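Local coordinates for uncharacterized protein (Bacteroides eggerthii, PDB 4GDZ) that is of unknown function but folds, as a DUF4251 family member, into a coiled antiparallel sheet flanked by a helix and binds a magnesium ion in this crystal, at residues 80-85 with 153-158; 95-100 with 146-151; 37-42 with 114-119; 131-136 with 159-164. One frame throughout, in Å; residues are numbered along the deposited sequence. Where two conformers were deposited one is given.

All four contacts are apolar and involve one antiparallel sheet; three join its strands to each other and contact 3 brings a helix onto it. Contact 4 lies nearest the centre of the chain, all leucine, joining strands 128-135 and 155-163. Contact 3, about 7 Å away between centres, is only partly buried and sets helix 28-44 on neighbouring strand 116-123. Contacts 1 and 2, with centres about 8 Å apart, sit on the other side of the chain's centre from contact 3. They pair neighbouring strands 77-85 and 94-100 with neighbouring strands 155-163 and 141-148. These two add selenium, proline and aromatic edges, and between them they supply every protein ligand of the magnesium ion.

Contact 1 of 4, residues 80-85 with 153-158. With MG (magnesium ion), chain B.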
loop_
_atom_site.group_PDB
_atom_site.type_symbol
_atom_site.label_atom_id
_atom_site.label_comp_id
_atom_site.label_asym_id
_atom_site.label_seq_id
_atom_site.Cartn_x
_atom_site.Cartn_y
_atom_site.Cartn_z
ATOM N N VAL A 80 -19.228 -15.331 3.879
ATOM C CA VAL A 80 -17.826 -14.942 3.936
ATOM C C VAL A 80 -17.087 -15.981 4.752
ATOM O O VAL A 80 -17.501 -16.367 5.851
ATOM C CB VAL A 80 -17.593 -13.514 4.462
ATOM C CG1 VAL A 80 -18.289 -13.265 5.781
ATOM C CG2 VAL A 80 -16.075 -13.234 4.599
ATOM N N GLN A 81 -15.989 -16.459 4.183
ATOM C CA GLN A 81 -15.093 -17.335 4.895
ATOM C C GLN A 81 -13.665 -16.804 4.707
ATOM O O GLN A 81 -13.239 -16.596 3.586
ATOM C CB GLN A 81 -15.190 -18.771 4.386
ATOM C CG GLN A 81 -14.283 -19.747 5.167
ATOM C CD GLN A 81 -14.659 -21.192 4.949
ATOM O OE1 GLN A 81 -14.392 -21.755 3.888
ATOM N NE2 GLN A 81 -15.298 -21.804 5.955
ATOM N N VAL A 82 -12.954 -16.612 5.812
ATOM C CA VAL A 82 -11.542 -16.192 5.817
ATOM C C VAL A 82 -10.821 -17.101 6.797
ATOM O O VAL A 82 -11.321 -17.352 7.884
ATOM C CB VAL A 82 -11.375 -14.706 6.238
ATOM C CG1 VAL A 82 -9.877 -14.335 6.363
ATOM C CG2 VAL A 82 -12.091 -13.787 5.241
ATOM N N ALA A 83 -9.658 -17.610 6.399
ATOM C CA ALA A 83 -8.838 -18.451 7.253
ATOM C C ALA A 83 -7.435 -18.480 6.687
ATOM O O ALA A 83 -7.194 -19.068 5.624
ATOM C CB ALA A 83 -9.380 -19.882 7.405
ATOM N N PHE A 84 -6.524 -17.823 7.394
ATOM C CA PHE A 84 -5.115 -17.752 6.965
ATOM C C PHE A 84 -4.216 -18.051 8.158
ATOM O O PHE A 84 -4.515 -17.701 9.318
ATOM C CB PHE A 84 -4.795 -16.416 6.284
ATOM C CG PHE A 84 -5.088 -15.204 7.110
ATOM C CD1 PHE A 84 -4.119 -14.677 7.979
ATOM C CD2 PHE A 84 -6.301 -14.539 6.994
ATOM C CE1 PHE A 84 -4.383 -13.545 8.709
ATOM C CE2 PHE A 84 -6.577 -13.414 7.749
ATOM C CZ PHE A 84 -5.621 -12.919 8.622
ATOM N N ASN A 85 -3.134 -18.748 7.858
ATOM C CA ASN A 85 -2.191 -19.157 8.837
ATOM C C ASN A 85 -0.845 -19.020 8.095
ATOM O O ASN A 85 -0.447 -19.913 7.415
ATOM C CB ASN A 85 -2.551 -20.622 9.249
ATOM C CG ASN A 85 -1.451 -21.285 10.024
ATOM O OD1 ASN A 85 -0.582 -20.615 10.516
ATOM N ND2 ASN A 85 -1.499 -22.597 10.152
ATOM N N ASN A 153 -11.204 -5.209 15.299
ATOM C CA ASN A 153 -10.250 -5.624 14.294
ATOM C C ASN A 153 -10.910 -5.975 12.935
ATOM O O ASN A 153 -12.111 -6.244 12.837
ATOM C CB ASN A 153 -9.423 -6.795 14.818
ATOM C CG ASN A 153 -8.792 -6.493 16.177
ATOM O OD1 ASN A 153 -8.383 -5.365 16.448
ATOM N ND2 ASN A 153 -8.739 -7.490 17.036
ATOM N N THR A 154 -10.114 -5.927 11.884
ATOM C CA THR A 154 -10.593 -6.165 10.539
ATOM C C THR A 154 -9.502 -6.933 9.806
ATOM O O THR A 154 -8.364 -7.016 10.283
ATOM C CB THR A 154 -10.907 -4.829 9.821
ATOM O OG1 THR A 154 -9.686 -4.142 9.620
ATOM C CG2 THR A 154 -11.837 -3.923 10.643
HETATM N N MSE A 155 -9.869 -7.504 8.664
HETATM C CA MSE A 155 -8.951 -8.218 7.785
HETATM C C MSE A 155 -9.173 -7.700 6.376
HETATM O O MSE A 155 -10.313 -7.475 5.966
HETATM C CB MSE A 155 -9.220 -9.721 7.818
HETATM C CG MSE A 155 -8.821 -10.389 9.119
HETATM SE SE MSE A 155 -9.926 -11.930 9.527
HETATM C CE MSE A 155 -11.606 -10.852 9.442
ATOM N N THR A 156 -8.082 -7.495 5.644
ATOM C CA THR A 156 -8.123 -6.967 4.268
ATOM C C THR A 156 -7.405 -7.975 3.374
ATOM O O THR A 156 -6.259 -8.359 3.642
ATOM C CB THR A 156 -7.525 -5.548 4.193
ATOM O OG1 THR A 156 -8.335 -4.650 4.977
ATOM C CG2 THR A 156 -7.465 -5.004 2.710
ATOM N N LEU A 157 -8.099 -8.394 2.321
ATOM C CA LEU A 157 -7.615 -9.372 1.337
ATOM C C LEU A 157 -7.862 -8.875 -0.072
ATOM O O LEU A 157 -8.687 -7.997 -0.285
ATOM C CB LEU A 157 -8.342 -10.704 1.515
ATOM C CG LEU A 157 -8.123 -11.326 2.912
ATOM C CD1 LEU A 157 -9.229 -10.937 3.890
ATOM C CD2 LEU A 157 -8.015 -12.838 2.789
ATOM N N SER A 158 -7.133 -9.430 -1.034
ATOM C CA SER A 158 -7.342 -9.094 -2.422
ATOM C C SER A 158 -7.365 -10.345 -3.218
ATOM O O SER A 158 -6.814 -11.385 -2.798
ATOM C CB SER A 158 -6.289 -8.108 -2.960
ATOM O OG SER A 158 -4.991 -8.671 -3.019
HETATM MG MG MG B . -14.251 -6.466 13.704
#
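Met-155, a selenomethionine, lays its CG and SE against the rim of the Phe-84 ring and the CG1 methyl of Val-82. Its CG lies at the ring edge, near the ring plane, 4.0 Å from Phe-84 CE2, with CZ almost as close. SE is 5.3 Å from the centroid of the Phe-84 ring, on a line 72° off the ring normal, a Met-aromatic contact made obliquely from the side and not over the face. The same selenium touches Val-82 CG1 at 4.0 Å as the two side chains run alongside in opposing senses. A bend about the last torsion of Met-155 carries CE back from Val-82 toward the magnesium-binding turn; Met-155 was modelled in two conformers, so this detail holds for one of them. Val-82 CG1, placed opposite its own backbone N (chi1 175°), also meets Leu-157 CD1 at 4.3 Å, which makes this methyl the link between two residues of the other strand. Strands 77-85 and 155-163 are not neighbours in the antiparallel sheet: strands 61-74 and 46-55 lie between them, and the sheet coils so far that the axes of the short strand pieces 80-85 and 155-158 cross at 93° and come within 9.8 Å, with their inward side chains meeting across its concave interior. Val-54 and Val-64 of the intervening strands pack on Phe-84. Just ahead of strand 155-163, the backbone O of Asn-153 binds the magnesium ion at 2.3 Å, alongside ligands from Asn-147, Pro-148 and Asn-151.

Contact 2 of 4, residues 95-100 with 146-151. With MG (magnesium ion), chain B.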
loop_
_atom_site.group_PDB
_atom_site.type_symbol
_atom_site.label_atom_id
_atom_site.label_comp_id
_atom_site.label_asym_id
_atom_site.label_seq_id
_atom_site.Cartn_x
_atom_site.Cartn_y
_atom_site.Cartn_z
ATOM N N GLY A 95 -5.523 -15.508 11.231
ATOM C CA GLY A 95 -6.811 -14.822 11.435
ATOM C C GLY A 95 -7.884 -15.559 10.655
ATOM O O GLY A 95 -7.596 -16.440 9.811
ATOM N N GLY A 96 -9.123 -15.168 10.887
ATOM C CA GLY A 96 -10.218 -15.756 10.148
ATOM C C GLY A 96 -11.569 -15.551 10.794
ATOM O O GLY A 96 -11.665 -15.101 11.935
ATOM N N VAL A 97 -12.594 -15.808 9.995
ATOM C CA VAL A 97 -13.999 -15.737 10.403
ATOM C C VAL A 97 -14.825 -16.509 9.358
ATOM O O VAL A 97 -14.454 -16.575 8.178
ATOM C CB VAL A 97 -14.494 -14.276 10.526
ATOM C CG1 VAL A 97 -14.687 -13.642 9.156
ATOM C CG2 VAL A 97 -15.792 -14.186 11.350
ATOM N N THR A 98 -15.945 -17.081 9.780
ATOM C CA THR A 98 -16.964 -17.578 8.839
ATOM C C THR A 98 -18.339 -17.030 9.224
ATOM O O THR A 98 -18.778 -17.167 10.352
ATOM C CB THR A 98 -17.002 -19.128 8.786
ATOM O OG1 THR A 98 -15.719 -19.608 8.381
ATOM C CG2 THR A 98 -18.077 -19.670 7.794
ATOM N N VAL A 99 -19.006 -16.379 8.283
ATOM C CA VAL A 99 -20.385 -15.914 8.507
ATOM C C VAL A 99 -21.199 -16.329 7.297
ATOM O O VAL A 99 -20.887 -15.968 6.148
ATOM C CB VAL A 99 -20.461 -14.373 8.659
ATOM C CG1 VAL A 99 -21.888 -13.957 9.078
ATOM C CG2 VAL A 99 -19.418 -13.882 9.667
ATOM N N ASP A 100 -22.267 -17.055 7.552
ATOM C CA ASP A 100 -23.170 -17.517 6.497
ATOM C C ASP A 100 -24.557 -17.025 6.839
ATOM O O ASP A 100 -25.060 -17.332 7.918
ATOM C CB ASP A 100 -23.118 -19.055 6.470
ATOM C CG ASP A 100 -23.967 -19.670 5.351
ATOM O OD1 ASP A 100 -24.229 -18.963 4.370
ATOM O OD2 ASP A 100 -24.332 -20.863 5.448
ATOM N N ILE A 146 -13.030 -6.946 5.677
ATOM C CA ILE A 146 -14.021 -7.682 6.435
ATOM C C ILE A 146 -13.904 -7.320 7.896
ATOM O O ILE A 146 -12.835 -7.484 8.529
ATOM C CB ILE A 146 -13.847 -9.221 6.212
ATOM C CG1 ILE A 146 -13.967 -9.552 4.701
ATOM C CG2 ILE A 146 -14.862 -10.039 7.032
ATOM C CD1 ILE A 146 -13.102 -10.691 4.225
ATOM N N ASN A 147 -15.020 -6.864 8.455
ATOM C CA ASN A 147 -15.076 -6.386 9.822
ATOM C C ASN A 147 -16.131 -7.146 10.618
ATOM O O ASN A 147 -17.309 -6.770 10.579
ATOM C CB ASN A 147 -15.356 -4.858 9.811
ATOM C CG ASN A 147 -15.370 -4.235 11.197
ATOM O OD1 ASN A 147 -15.108 -4.883 12.195
ATOM N ND2 ASN A 147 -15.706 -2.953 11.256
ATOM N N PRO A 148 -15.723 -8.194 11.370
ATOM C CA PRO A 148 -16.713 -8.957 12.152
ATOM C C PRO A 148 -17.255 -8.149 13.317
ATOM O O PRO A 148 -16.591 -7.253 13.786
ATOM C CB PRO A 148 -15.893 -10.158 12.677
ATOM C CG PRO A 148 -14.778 -10.299 11.689
ATOM C CD PRO A 148 -14.409 -8.878 11.383
ATOM N N ASN A 149 -18.458 -8.455 13.784
ATOM C CA ASN A 149 -19.089 -7.594 14.786
ATOM C C ASN A 149 -18.496 -7.729 16.187
ATOM O O ASN A 149 -18.733 -6.865 17.018
ATOM C CB ASN A 149 -20.592 -7.878 14.890
ATOM C CG ASN A 149 -20.862 -9.207 15.566
ATOM O OD1 ASN A 149 -20.451 -10.254 15.079
ATOM N ND2 ASN A 149 -21.437 -9.154 16.742
ATOM N N PHE A 150 -17.739 -8.788 16.470
ATOM C CA PHE A 150 -17.369 -9.077 17.872
ATOM C C PHE A 150 -16.173 -8.296 18.408
ATOM O O PHE A 150 -15.975 -8.233 19.613
ATOM C CB PHE A 150 -17.194 -10.595 18.116
ATOM C CG PHE A 150 -16.260 -11.271 17.147
ATOM C CD1 PHE A 150 -14.880 -11.160 17.299
ATOM C CD2 PHE A 150 -16.756 -12.029 16.100
ATOM C CE1 PHE A 150 -14.008 -11.789 16.413
ATOM C CE2 PHE A 150 -15.893 -12.639 15.203
ATOM C CZ PHE A 150 -14.525 -12.508 15.352
ATOM N N ASN A 151 -15.337 -7.752 17.544
ATOM C CA ASN A 151 -14.331 -6.812 18.016
ATOM C C ASN A 151 -14.012 -5.832 16.904
ATOM O O ASN A 151 -14.555 -5.953 15.809
ATOM C CB ASN A 151 -13.082 -7.532 18.583
ATOM C CG ASN A 151 -12.315 -8.338 17.547
ATOM O OD1 ASN A 151 -12.119 -7.899 16.439
ATOM N ND2 ASN A 151 -11.836 -9.519 17.944
HETATM MG MG MG B . -14.251 -6.466 13.704
#
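Val-97 is a two-pronged knob pressed against a step built from Ile-146, Pro-148 and Phe-150. Its CG2 methyl, opposite the backbone N, settles into the notch where the proline ring meets the edge of the phenylalanine: it is 4.0 Å from Pro-148 CG and 4.2 Å from Phe-150 CE2, near the plane of that ring. The other prong, CG1, reaches deeper, to the branch methyl CG2 of Ile-146 at 4.2 Å. Pro-148 CG is the bump in the valine's fork, since Val-97 CG1 and CB each lie 4.2 Å from it. With an alanine in place of Val-97 both prongs go, and the proline edge and the Phe-150 ring would probably be left facing a gap, the ring freer to turn. Behind the step, the outer side of the same segment wraps a magnesium ion: Pro-148 O binds it at 2.5 Å and Asn-151 O at 2.2 Å, joined by the side-chain OD1 of Asn-147 and by Asn-153 O. Proline thus turns its ring carbon CG to the valine while its carbonyl serves the metal. Ile-127, from the loop ahead of strand 128-135, packs on both Val-97 and Phe-150. Strand 94-100, outermost within this chain, pairs with strand 77-85, and strand 141-148 runs between 155-163 and 128-135; these two groups stand apart in strand order and meet across the hollow because the sheet coils.

Contact 3 of 4, residues 37-42 with 114-119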
loop_
_atom_site.group_PDB
_atom_site.type_symbol
_atom_site.label_atom_id
_atom_site.label_comp_id
_atom_site.label_asym_id
_atom_site.label_seq_id
_atom_site.Cartn_x
_atom_site.Cartn_y
_atom_site.Cartn_z
ATOM N N ASP A 37 -17.320 -8.331 -16.932
ATOM C CA ASP A 37 -17.973 -9.482 -16.300
ATOM C C ASP A 37 -18.138 -9.224 -14.792
ATOM O O ASP A 37 -19.179 -9.561 -14.212
ATOM C CB ASP A 37 -17.143 -10.775 -16.465
ATOM C CG ASP A 37 -17.098 -11.303 -17.903
ATOM O OD1 ASP A 37 -17.878 -10.841 -18.770
ATOM O OD2 ASP A 37 -16.263 -12.211 -18.151
ATOM N N ALA A 38 -17.097 -8.663 -14.159
ATOM C CA ALA A 38 -17.122 -8.370 -12.712
ATOM C C ALA A 38 -18.196 -7.336 -12.401
ATOM O O ALA A 38 -18.966 -7.520 -11.468
ATOM C CB ALA A 38 -15.762 -7.897 -12.222
ATOM N N VAL A 39 -18.278 -6.283 -13.213
ATOM C CA VAL A 39 -19.302 -5.241 -13.048
ATOM C C VAL A 39 -20.721 -5.787 -13.218
ATOM O O VAL A 39 -21.600 -5.508 -12.394
ATOM C CB VAL A 39 -19.073 -4.050 -14.007
ATOM C CG1 VAL A 39 -20.288 -3.130 -14.018
ATOM C CG2 VAL A 39 -17.805 -3.293 -13.616
ATOM N N ALA A 40 -20.944 -6.590 -14.254
ATOM C CA ALA A 40 -22.241 -7.239 -14.434
ATOM C C ALA A 40 -22.551 -8.168 -13.243
ATOM O O ALA A 40 -23.698 -8.250 -12.823
ATOM C CB ALA A 40 -22.304 -8.004 -15.756
ATOM N N ALA A 41 -21.546 -8.854 -12.689
ATOM C CA ALA A 41 -21.779 -9.751 -11.535
ATOM C C ALA A 41 -22.209 -8.951 -10.284
ATOM O O ALA A 41 -23.146 -9.348 -9.585
ATOM C CB ALA A 41 -20.541 -10.586 -11.233
ATOM N N LEU A 42 -21.528 -7.834 -10.010
ATOM C CA LEU A 42 -21.908 -6.942 -8.896
ATOM C C LEU A 42 -23.315 -6.445 -9.097
ATOM O O LEU A 42 -24.110 -6.477 -8.171
ATOM C CB LEU A 42 -21.004 -5.717 -8.810
ATOM C CG LEU A 42 -19.594 -5.959 -8.293
ATOM C CD1 LEU A 42 -18.753 -4.699 -8.524
ATOM C CD2 LEU A 42 -19.621 -6.366 -6.810
ATOM N N GLY A 114 -15.030 4.432 -13.954
ATOM C CA GLY A 114 -15.457 3.031 -13.784
ATOM C C GLY A 114 -14.913 2.310 -12.558
ATOM O O GLY A 114 -15.096 1.106 -12.432
ATOM N N ASN A 115 -14.265 3.031 -11.635
ATOM C CA ASN A 115 -13.912 2.433 -10.335
ATOM C C ASN A 115 -15.172 2.314 -9.495
ATOM O O ASN A 115 -16.023 3.196 -9.532
ATOM C CB ASN A 115 -12.856 3.241 -9.582
ATOM C CG ASN A 115 -11.635 3.543 -10.439
ATOM O OD1 ASN A 115 -10.978 2.637 -10.955
ATOM N ND2 ASN A 115 -11.354 4.818 -10.618
ATOM N N ILE A 116 -15.287 1.208 -8.767
ATOM C CA ILE A 116 -16.474 0.891 -7.966
ATOM C C ILE A 116 -16.068 0.721 -6.511
ATOM O O ILE A 116 -15.056 0.097 -6.207
ATOM C CB ILE A 116 -17.180 -0.389 -8.480
ATOM C CG1 ILE A 116 -17.722 -0.143 -9.896
ATOM C CG2 ILE A 116 -18.323 -0.826 -7.552
ATOM C CD1 ILE A 116 -18.253 -1.393 -10.558
ATOM N N ASN A 117 -16.822 1.352 -5.627
ATOM C CA ASN A 117 -16.680 1.165 -4.172
ATOM C C ASN A 117 -18.048 0.660 -3.700
ATOM O O ASN A 117 -19.071 1.278 -4.024
ATOM C CB ASN A 117 -16.407 2.503 -3.490
ATOM C CG ASN A 117 -15.033 3.092 -3.795
ATOM O OD1 ASN A 117 -14.134 2.466 -4.394
ATOM N ND2 ASN A 117 -14.865 4.315 -3.383
ATOM N N CYS A 118 -18.080 -0.420 -2.937
ATOM C CA CYS A 118 -19.319 -1.062 -2.498
ATOM C C CYS A 118 -19.220 -1.527 -1.042
ATOM O O CYS A 118 -18.171 -2.003 -0.636
ATOM C CB CYS A 118 -19.581 -2.275 -3.403
ATOM S SG CYS A 118 -21.039 -3.278 -2.999
ATOM N N SER A 119 -20.312 -1.456 -0.292
ATOM C CA SER A 119 -20.352 -2.006 1.064
ATOM C C SER A 119 -21.630 -2.772 1.250
ATOM O O SER A 119 -22.648 -2.512 0.567
ATOM C CB SER A 119 -20.197 -0.908 2.155
ATOM O OG SER A 119 -21.367 -0.119 2.305
#
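Val-39 and Leu-42, one turn apart on helix 28-44, both bear on the end of Ile-116. Val-39 CG2 presses on Ile-116 CD1 at 3.6 Å, a close methyl-to-methyl contact. Leu-42 reaches out to meet the isoleucine tip to tip, its CD1 lying 3.9 Å from Ile-116 CD1 and 4.0 Å from the branch methyl Ile-116 CG2, so that the leucine end sits beside both arms of the isoleucine. Ile-116 gets this far because its chain is extended: CG1 stands opposite the carbonyl carbon and CD1 continues the line outward (chi2 172°), bridging a gap of 8.5 Å between the CA atoms of Val-39 and Ile-116.

One shell out, the backbone of Ile-116 pairs with Leu-135 and that of Cys-118 with Leu-133, which fixes the strand against 128-135. Leu-135 also touches Ala-38 and Val-39 of the helix, and in this way one residue of that strand serves both sides of the contact. At the start of the strand, Gly-114 O accepts a hydrogen bond from the hydroxyl of Tyr-35, a polar tie between the turn and the helix, and Asn-115 holds on to Asp-111 and Asn-137 through its side chain. This is the packing of an N-terminal helix against an antiparallel sheet, apolar helix residues meeting the inward-facing side chains of the strands.

Contact 4 of 4, residues 131-136 with 159-164; sequences IFLTLT and GSLLPL
Leu-161 points its two methyls at the ends of Leu-133 and Leu-135. From CB, the side chain leads toward strand 128-135; CG is set opposite the backbone N (chi1 -175°), which takes the branch point away from its own strand. Neither CB nor CG comes within 4.5 Å of the other segment, so the touching is left to the ends. CD1 meets Leu-133 alone, at its CD1, 4.3 Å away. Leu-161 CD2 touches both residues, lying 4.3 Å from Leu-135 CD2 and 4.3 Å from Leu-133 CD2. Leu-133 and Leu-135 are alternate residues of one strand and point to the same face, and Leu-161 bridges their ends.

Strands 128-135 and 155-163 are separated in the sheet by strand 141-148, where the small Ala-142 lies against Leu-161; the leucines meet above that intervening strand. Phe-47 of strand 46-55 packs on Leu-161 as well, and Tyr-35 of helix 28-44 lies on Leu-135. On the opposite face of strand 128-135, Thr-134 hydrogen-bonds Gln-60 of the second subunit, and Phe-132 meets Tyr-88 of that subunit edge to face. With methyls alone in contact, at separations no shorter than ordinary van der Waals distance, cohesion here comes from dispersion and the exclusion of water, without directional bonds between the two segments.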
loop_
_atom_site.group_PDB
_atom_site.type_symbol
_atom_site.label_atom_id
_atom_site.label_comp_id
_atom_site.label_asym_id
_atom_site.label_seq_id
_atom_site.Cartn_x
_atom_site.Cartn_y
_atom_site.Cartn_z
ATOM N N ILE A 131 -18.656 -5.525 5.206
ATOM C CA ILE A 131 -17.784 -5.777 4.057
ATOM C C ILE A 131 -17.641 -4.489 3.231
ATOM O O ILE A 131 -18.648 -3.853 2.930
ATOM C CB ILE A 131 -18.403 -6.846 3.123
ATOM C CG1 ILE A 131 -18.936 -8.068 3.919
ATOM C CG2 ILE A 131 -17.397 -7.247 2.048
ATOM C CD1 ILE A 131 -17.891 -8.853 4.677
ATOM N N PHE A 132 -16.425 -4.143 2.845
ATOM C CA PHE A 132 -16.155 -3.031 1.931
ATOM C C PHE A 132 -15.298 -3.575 0.798
ATOM O O PHE A 132 -14.250 -4.150 1.028
ATOM C CB PHE A 132 -15.443 -1.877 2.644
ATOM C CG PHE A 132 -15.072 -0.712 1.728
ATOM C CD1 PHE A 132 -16.061 0.041 1.083
ATOM C CD2 PHE A 132 -13.750 -0.429 1.444
ATOM C CE1 PHE A 132 -15.739 1.075 0.220
ATOM C CE2 PHE A 132 -13.420 0.623 0.603
ATOM C CZ PHE A 132 -14.417 1.371 -0.019
ATOM N N LEU A 133 -15.751 -3.377 -0.428
ATOM C CA LEU A 133 -15.127 -3.958 -1.615
ATOM C C LEU A 133 -14.864 -2.863 -2.633
ATOM O O LEU A 133 -15.733 -2.019 -2.891
ATOM C CB LEU A 133 -16.063 -5.045 -2.177
ATOM C CG LEU A 133 -15.768 -5.802 -3.475
ATOM C CD1 LEU A 133 -16.746 -6.961 -3.584
ATOM C CD2 LEU A 133 -15.914 -4.889 -4.678
ATOM N N THR A 134 -13.663 -2.877 -3.225
ATOM C CA THR A 134 -13.281 -1.902 -4.229
ATOM C C THR A 134 -12.768 -2.642 -5.465
ATOM O O THR A 134 -12.097 -3.669 -5.353
ATOM C CB THR A 134 -12.190 -0.934 -3.738
ATOM O OG1 THR A 134 -11.037 -1.702 -3.365
ATOM C CG2 THR A 134 -12.707 -0.101 -2.560
ATOM N N LEU A 135 -13.142 -2.130 -6.632
ATOM C CA LEU A 135 -12.749 -2.682 -7.931
ATOM C C LEU A 135 -12.210 -1.532 -8.754
ATOM O O LEU A 135 -12.912 -0.560 -9.001
ATOM C CB LEU A 135 -13.966 -3.333 -8.637
ATOM C CG LEU A 135 -13.795 -3.901 -10.058
ATOM C CD1 LEU A 135 -12.959 -5.164 -10.031
ATOM C CD2 LEU A 135 -15.150 -4.173 -10.712
ATOM N N THR A 136 -10.966 -1.637 -9.185
ATOM C CA THR A 136 -10.384 -0.654 -10.095
ATOM C C THR A 136 -10.756 -0.987 -11.573
ATOM O O THR A 136 -10.817 -2.160 -11.972
ATOM C CB THR A 136 -8.856 -0.558 -9.874
ATOM O OG1 THR A 136 -8.620 -0.107 -8.533
ATOM C CG2 THR A 136 -8.190 0.450 -10.840
ATOM N N GLY A 159 -8.004 -10.253 -4.376
ATOM C CA GLY A 159 -8.138 -11.374 -5.264
ATOM C C GLY A 159 -8.997 -11.067 -6.476
ATOM O O GLY A 159 -9.049 -9.924 -6.911
ATOM N N SER A 160 -9.613 -12.098 -7.064
ATOM C CA SER A 160 -10.364 -11.942 -8.339
ATOM C C SER A 160 -11.859 -11.865 -8.063
ATOM O O SER A 160 -12.376 -12.666 -7.308
ATOM C CB SER A 160 -10.086 -13.100 -9.280
ATOM O OG SER A 160 -8.733 -13.122 -9.649
ATOM N N LEU A 161 -12.546 -10.896 -8.658
ATOM C CA LEU A 161 -13.999 -10.795 -8.548
ATOM C C LEU A 161 -14.623 -11.461 -9.770
ATOM O O LEU A 161 -14.333 -11.096 -10.914
ATOM C CB LEU A 161 -14.449 -9.344 -8.408
ATOM C CG LEU A 161 -15.919 -9.016 -8.167
ATOM C CD1 LEU A 161 -16.414 -9.636 -6.875
ATOM C CD2 LEU A 161 -16.046 -7.496 -8.094
ATOM N N LEU A 162 -15.456 -12.476 -9.521
ATOM C CA LEU A 162 -15.939 -13.372 -10.584
ATOM C C LEU A 162 -17.453 -13.526 -10.551
ATOM O O LEU A 162 -18.059 -13.579 -9.467
ATOM C CB LEU A 162 -15.299 -14.763 -10.415
ATOM C CG LEU A 162 -13.777 -14.896 -10.577
ATOM C CD1 LEU A 162 -13.343 -16.258 -10.045
ATOM C CD2 LEU A 162 -13.341 -14.706 -12.037
ATOM N N PRO A 163 -18.075 -13.650 -11.733
ATOM C CA PRO A 163 -19.459 -14.117 -11.739
ATOM C C PRO A 163 -19.527 -15.542 -11.171
ATOM O O PRO A 163 -18.537 -16.284 -11.233
ATOM C CB PRO A 163 -19.871 -14.078 -13.217
ATOM C CG PRO A 163 -18.681 -13.641 -13.993
ATOM C CD PRO A 163 -17.529 -13.397 -13.080
ATOM N N LEU A 164 -20.671 -15.892 -10.593
ATOM C CA LEU A 164 -20.881 -17.205 -9.961
ATOM C C LEU A 164 -20.502 -18.343 -10.888
ATOM O O LEU A 164 -19.778 -19.251 -10.487
ATOM C CB LEU A 164 -22.347 -17.368 -9.551
ATOM C CG LEU A 164 -22.844 -16.502 -8.388
ATOM C CD1 LEU A 164 -24.267 -16.896 -8.023
ATOM C CD2 LEU A 164 -21.938 -16.592 -7.165
#